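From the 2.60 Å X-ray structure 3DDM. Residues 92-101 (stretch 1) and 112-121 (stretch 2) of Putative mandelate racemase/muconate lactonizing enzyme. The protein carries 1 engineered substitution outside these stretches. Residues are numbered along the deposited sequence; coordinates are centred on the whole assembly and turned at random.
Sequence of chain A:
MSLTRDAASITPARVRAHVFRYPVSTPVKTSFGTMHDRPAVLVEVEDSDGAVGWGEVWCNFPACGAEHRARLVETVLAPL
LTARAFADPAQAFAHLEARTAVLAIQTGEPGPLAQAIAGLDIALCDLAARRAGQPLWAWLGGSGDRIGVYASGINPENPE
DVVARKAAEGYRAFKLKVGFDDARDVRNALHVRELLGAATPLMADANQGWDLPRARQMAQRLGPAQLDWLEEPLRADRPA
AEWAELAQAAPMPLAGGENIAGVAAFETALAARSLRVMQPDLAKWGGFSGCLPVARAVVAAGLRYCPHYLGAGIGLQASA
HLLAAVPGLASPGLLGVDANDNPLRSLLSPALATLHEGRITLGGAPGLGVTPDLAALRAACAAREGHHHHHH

Stretch 1, residues 92-101: AFAHLEARTA
Stretch 2 112-121: PLAQAIAGLD

No hydrogen bond joins the two stretches; instead the side chain of Ile-117 touches four residues of the facing segment, and the residue has 100 Å² covered by it, out of 360 Å² buried on both sides together. The segments run nearly antiparallel: the axes of helix 92-98 and helix 112-121 lie at 163° between their N-to-C directions and approach to 10.2 Å. The register is set out by CA-CA distances of 6.4 Å for Phe-93 and Asp-121, 7.0 Å for Leu-96 and Ile-117, and 7.8 Å for Thr-100 and Leu-113, so the backbones draw apart toward Thr-100.

Both backbones are helical through most of their length. In the second, phi stays between -72° and -49° and psi between -49° and -28°, with i to i-4 bonds such as Ile-117 N to Leu-113 O (2.9 Å) and Asp-121 N to Ile-117 O (3.0 Å). The first keeps similar values through Ala-98, then changes at Arg-99 (-79°/0°) and Thr-100 (-128°/1°), where Thr-100 N bonds to Glu-97 O at 3.1 Å.

Ile-117 points toward the first stretch with chi1 m (-72°) and chi2 t (-176°), which brings CD1 up against Leu-96, Glu-97 and Thr-100. Ile-117 CD1 lies 3.6 Å from Leu-96 O, 3.8 Å from Leu-96 CB, 3.9 Å from Glu-97 N and 3.8 Å from Thr-100 OG1. The polar atoms beside the methyl find their partners within their own stretch: Thr-100, with chi1 p (64°), donates OG1 to Leu-96 O at 2.8 Å, and Glu-97 N bonds to Phe-93 O at 3.1 Å. The hydroxyl is thus turned back onto its own chain, and an apolar group can pack beside it.

The other branch of Ile-117 meets Phe-93, whose CB points sideways but whose t rotamer (chi1 175°, chi2 61°) carries the ring to the isoleucine. Phe-93 CE1 is 3.4 Å from Ile-117 CG2, a tight contact at the ring edge, near its plane. At the same end, Asp-121 (chi1 t, -170°) brings OD2 to 3.6 Å from Phe-93 CB; both its carboxylate oxygens are hydrogen-bonded elsewhere in the structure.

Three leucines complete the packing, all with chi1 m and chi2 t. Leu-96 CD1 reaches Leu-120 CD1 at 4.4 Å, a looser contact than that with Ile-117. At the far end, Leu-113 CD1 lies 4.2 Å from Thr-100 O, and Leu-113 CD2 lies 4.3 Å from Thr-100 CB.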

# COMPACT_ATOMS: atom_id res chain seq x y z
N ALA A 92 -21.88 3.87 4.94
CA ALA A 92 -21.00 4.51 3.97
C ALA A 92 -19.61 3.90 4.11
O ALA A 92 -18.86 3.79 3.14
CB ALA A 92 -20.94 6.03 4.21
N PHE A 93 -19.25 3.51 5.32
CA PHE A 93 -17.96 2.91 5.55
C PHE A 93 -17.89 1.57 4.83
O PHE A 93 -16.95 1.30 4.08
CB PHE A 93 -17.73 2.71 7.04
CG PHE A 93 -16.46 1.99 7.36
CD1 PHE A 93 -15.23 2.52 6.98
CD2 PHE A 93 -16.49 0.76 8.02
CE1 PHE A 93 -14.04 1.84 7.26
CE2 PHE A 93 -15.31 0.07 8.30
CZ PHE A 93 -14.08 0.61 7.92
N ALA A 94 -18.89 0.72 5.07
CA ALA A 94 -18.93 -0.59 4.44
C ALA A 94 -19.01 -0.49 2.92
O ALA A 94 -18.55 -1.38 2.20
CB ALA A 94 -20.12 -1.39 4.98
N HIS A 95 -19.59 0.59 2.42
CA HIS A 95 -19.71 0.74 0.98
C HIS A 95 -18.34 1.07 0.40
O HIS A 95 -17.94 0.49 -0.61
CB HIS A 95 -20.71 1.83 0.63
CG HIS A 95 -20.91 2.03 -0.84
ND1 HIS A 95 -20.55 3.18 -1.50
CD2 HIS A 95 -21.43 1.20 -1.79
CE1 HIS A 95 -20.83 3.07 -2.79
NE2 HIS A 95 -21.37 1.88 -2.98
N LEU A 96 -17.62 1.98 1.05
CA LEU A 96 -16.30 2.39 0.58
C LEU A 96 -15.28 1.29 0.60
O LEU A 96 -14.44 1.20 -0.31
CB LEU A 96 -15.80 3.59 1.38
CG LEU A 96 -16.56 4.89 1.13
CD1 LEU A 96 -15.82 6.03 1.79
CD2 LEU A 96 -16.69 5.14 -0.36
N GLU A 97 -15.32 0.44 1.62
CA GLU A 97 -14.38 -0.68 1.68
C GLU A 97 -14.66 -1.64 0.53
O GLU A 97 -13.76 -1.96 -0.26
CB GLU A 97 -14.49 -1.44 3.01
CG GLU A 97 -13.90 -0.71 4.21
CD GLU A 97 -13.57 -1.65 5.37
OE1 GLU A 97 -14.49 -2.33 5.88
OE2 GLU A 97 -12.38 -1.70 5.79
N ALA A 98 -15.91 -2.06 0.41
CA ALA A 98 -16.32 -3.00 -0.63
C ALA A 98 -16.04 -2.49 -2.05
O ALA A 98 -15.60 -3.25 -2.91
CB ALA A 98 -17.81 -3.32 -0.49
N ARG A 99 -16.30 -1.21 -2.28
CA ARG A 99 -16.09 -0.63 -3.60
C ARG A 99 -14.64 -0.30 -3.92
O ARG A 99 -14.35 0.21 -5.00
CB ARG A 99 -16.96 0.62 -3.76
CG ARG A 99 -18.47 0.35 -3.75
CD ARG A 99 -18.91 -0.40 -4.99
NE ARG A 99 -18.66 0.40 -6.19
CZ ARG A 99 -19.57 1.18 -6.77
NH1 ARG A 99 -20.80 1.26 -6.27
NH2 ARG A 99 -19.23 1.91 -7.85
N THR A 100 -13.71 -0.56 -2.99
CA THR A 100 -12.30 -0.28 -3.25
C THR A 100 -11.44 -1.49 -2.97
O THR A 100 -10.22 -1.44 -3.11
CB THR A 100 -11.74 0.91 -2.40
OG1 THR A 100 -11.78 0.58 -1.00
CG2 THR A 100 -12.54 2.16 -2.66
N ALA A 101 -12.09 -2.58 -2.56
CA ALA A 101 -11.37 -3.81 -2.23
C ALA A 101 -10.49 -4.29 -3.38
O ALA A 101 -9.34 -4.66 -3.18
CB ALA A 101 -12.36 -4.89 -1.84
N PRO A 112 -3.04 3.36 2.27
CA PRO A 112 -3.52 4.68 1.85
C PRO A 112 -5.05 4.73 1.77
O PRO A 112 -5.68 5.66 2.27
CB PRO A 112 -2.87 4.85 0.48
CG PRO A 112 -1.57 4.16 0.67
CD PRO A 112 -1.96 2.89 1.39
N LEU A 113 -5.64 3.71 1.15
CA LEU A 113 -7.09 3.64 1.02
C LEU A 113 -7.79 3.52 2.37
O LEU A 113 -8.78 4.20 2.62
CB LEU A 113 -7.48 2.46 0.13
CG LEU A 113 -7.25 2.63 -1.37
CD1 LEU A 113 -7.25 1.26 -2.03
CD2 LEU A 113 -8.33 3.54 -1.96
N ALA A 114 -7.31 2.64 3.25
CA ALA A 114 -7.94 2.49 4.56
C ALA A 114 -7.90 3.81 5.31
O ALA A 114 -8.89 4.23 5.93
CB ALA A 114 -7.24 1.43 5.36
N GLN A 115 -6.74 4.47 5.25
CA GLN A 115 -6.51 5.73 5.91
C GLN A 115 -7.46 6.82 5.39
O GLN A 115 -8.11 7.54 6.17
CB GLN A 115 -5.05 6.13 5.73
CG GLN A 115 -4.10 5.37 6.66
CD GLN A 115 -2.83 4.87 5.98
OE1 GLN A 115 -2.17 5.59 5.23
NE2 GLN A 115 -2.48 3.62 6.25
N ALA A 116 -7.55 6.93 4.07
CA ALA A 116 -8.44 7.92 3.50
C ALA A 116 -9.87 7.59 3.93
O ALA A 116 -10.64 8.48 4.28
CB ALA A 116 -8.33 7.92 1.98
N ILE A 117 -10.22 6.31 3.92
CA ILE A 117 -11.55 5.89 4.31
C ILE A 117 -11.80 6.23 5.78
O ILE A 117 -12.85 6.77 6.12
CB ILE A 117 -11.77 4.37 4.04
CG1 ILE A 117 -11.88 4.12 2.53
CG2 ILE A 117 -13.04 3.88 4.71
CD1 ILE A 117 -12.19 2.67 2.12
N ALA A 118 -10.84 5.93 6.64
CA ALA A 118 -11.00 6.24 8.07
C ALA A 118 -11.23 7.74 8.29
O ALA A 118 -12.09 8.14 9.08
CB ALA A 118 -9.76 5.77 8.85
N GLY A 119 -10.45 8.58 7.60
CA GLY A 119 -10.63 10.01 7.74
C GLY A 119 -12.03 10.46 7.35
O GLY A 119 -12.62 11.32 8.02
N LEU A 120 -12.58 9.89 6.28
CA LEU A 120 -13.92 10.24 5.83
C LEU A 120 -15.00 9.74 6.78
O LEU A 120 -16.08 10.35 6.87
CB LEU A 120 -14.18 9.71 4.42
CG LEU A 120 -13.54 10.54 3.31
CD1 LEU A 120 -13.76 9.90 1.95
CD2 LEU A 120 -14.14 11.93 3.34
N ASP A 121 -14.73 8.65 7.50
CA ASP A 121 -15.73 8.15 8.45
C ASP A 121 -15.78 9.09 9.65
O ASP A 121 -16.86 9.39 10.18
CB ASP A 121 -15.39 6.73 8.92
CG ASP A 121 -16.53 6.10 9.72
OD1 ASP A 121 -16.45 6.06 10.97
OD2 ASP A 121 -17.52 5.66 9.07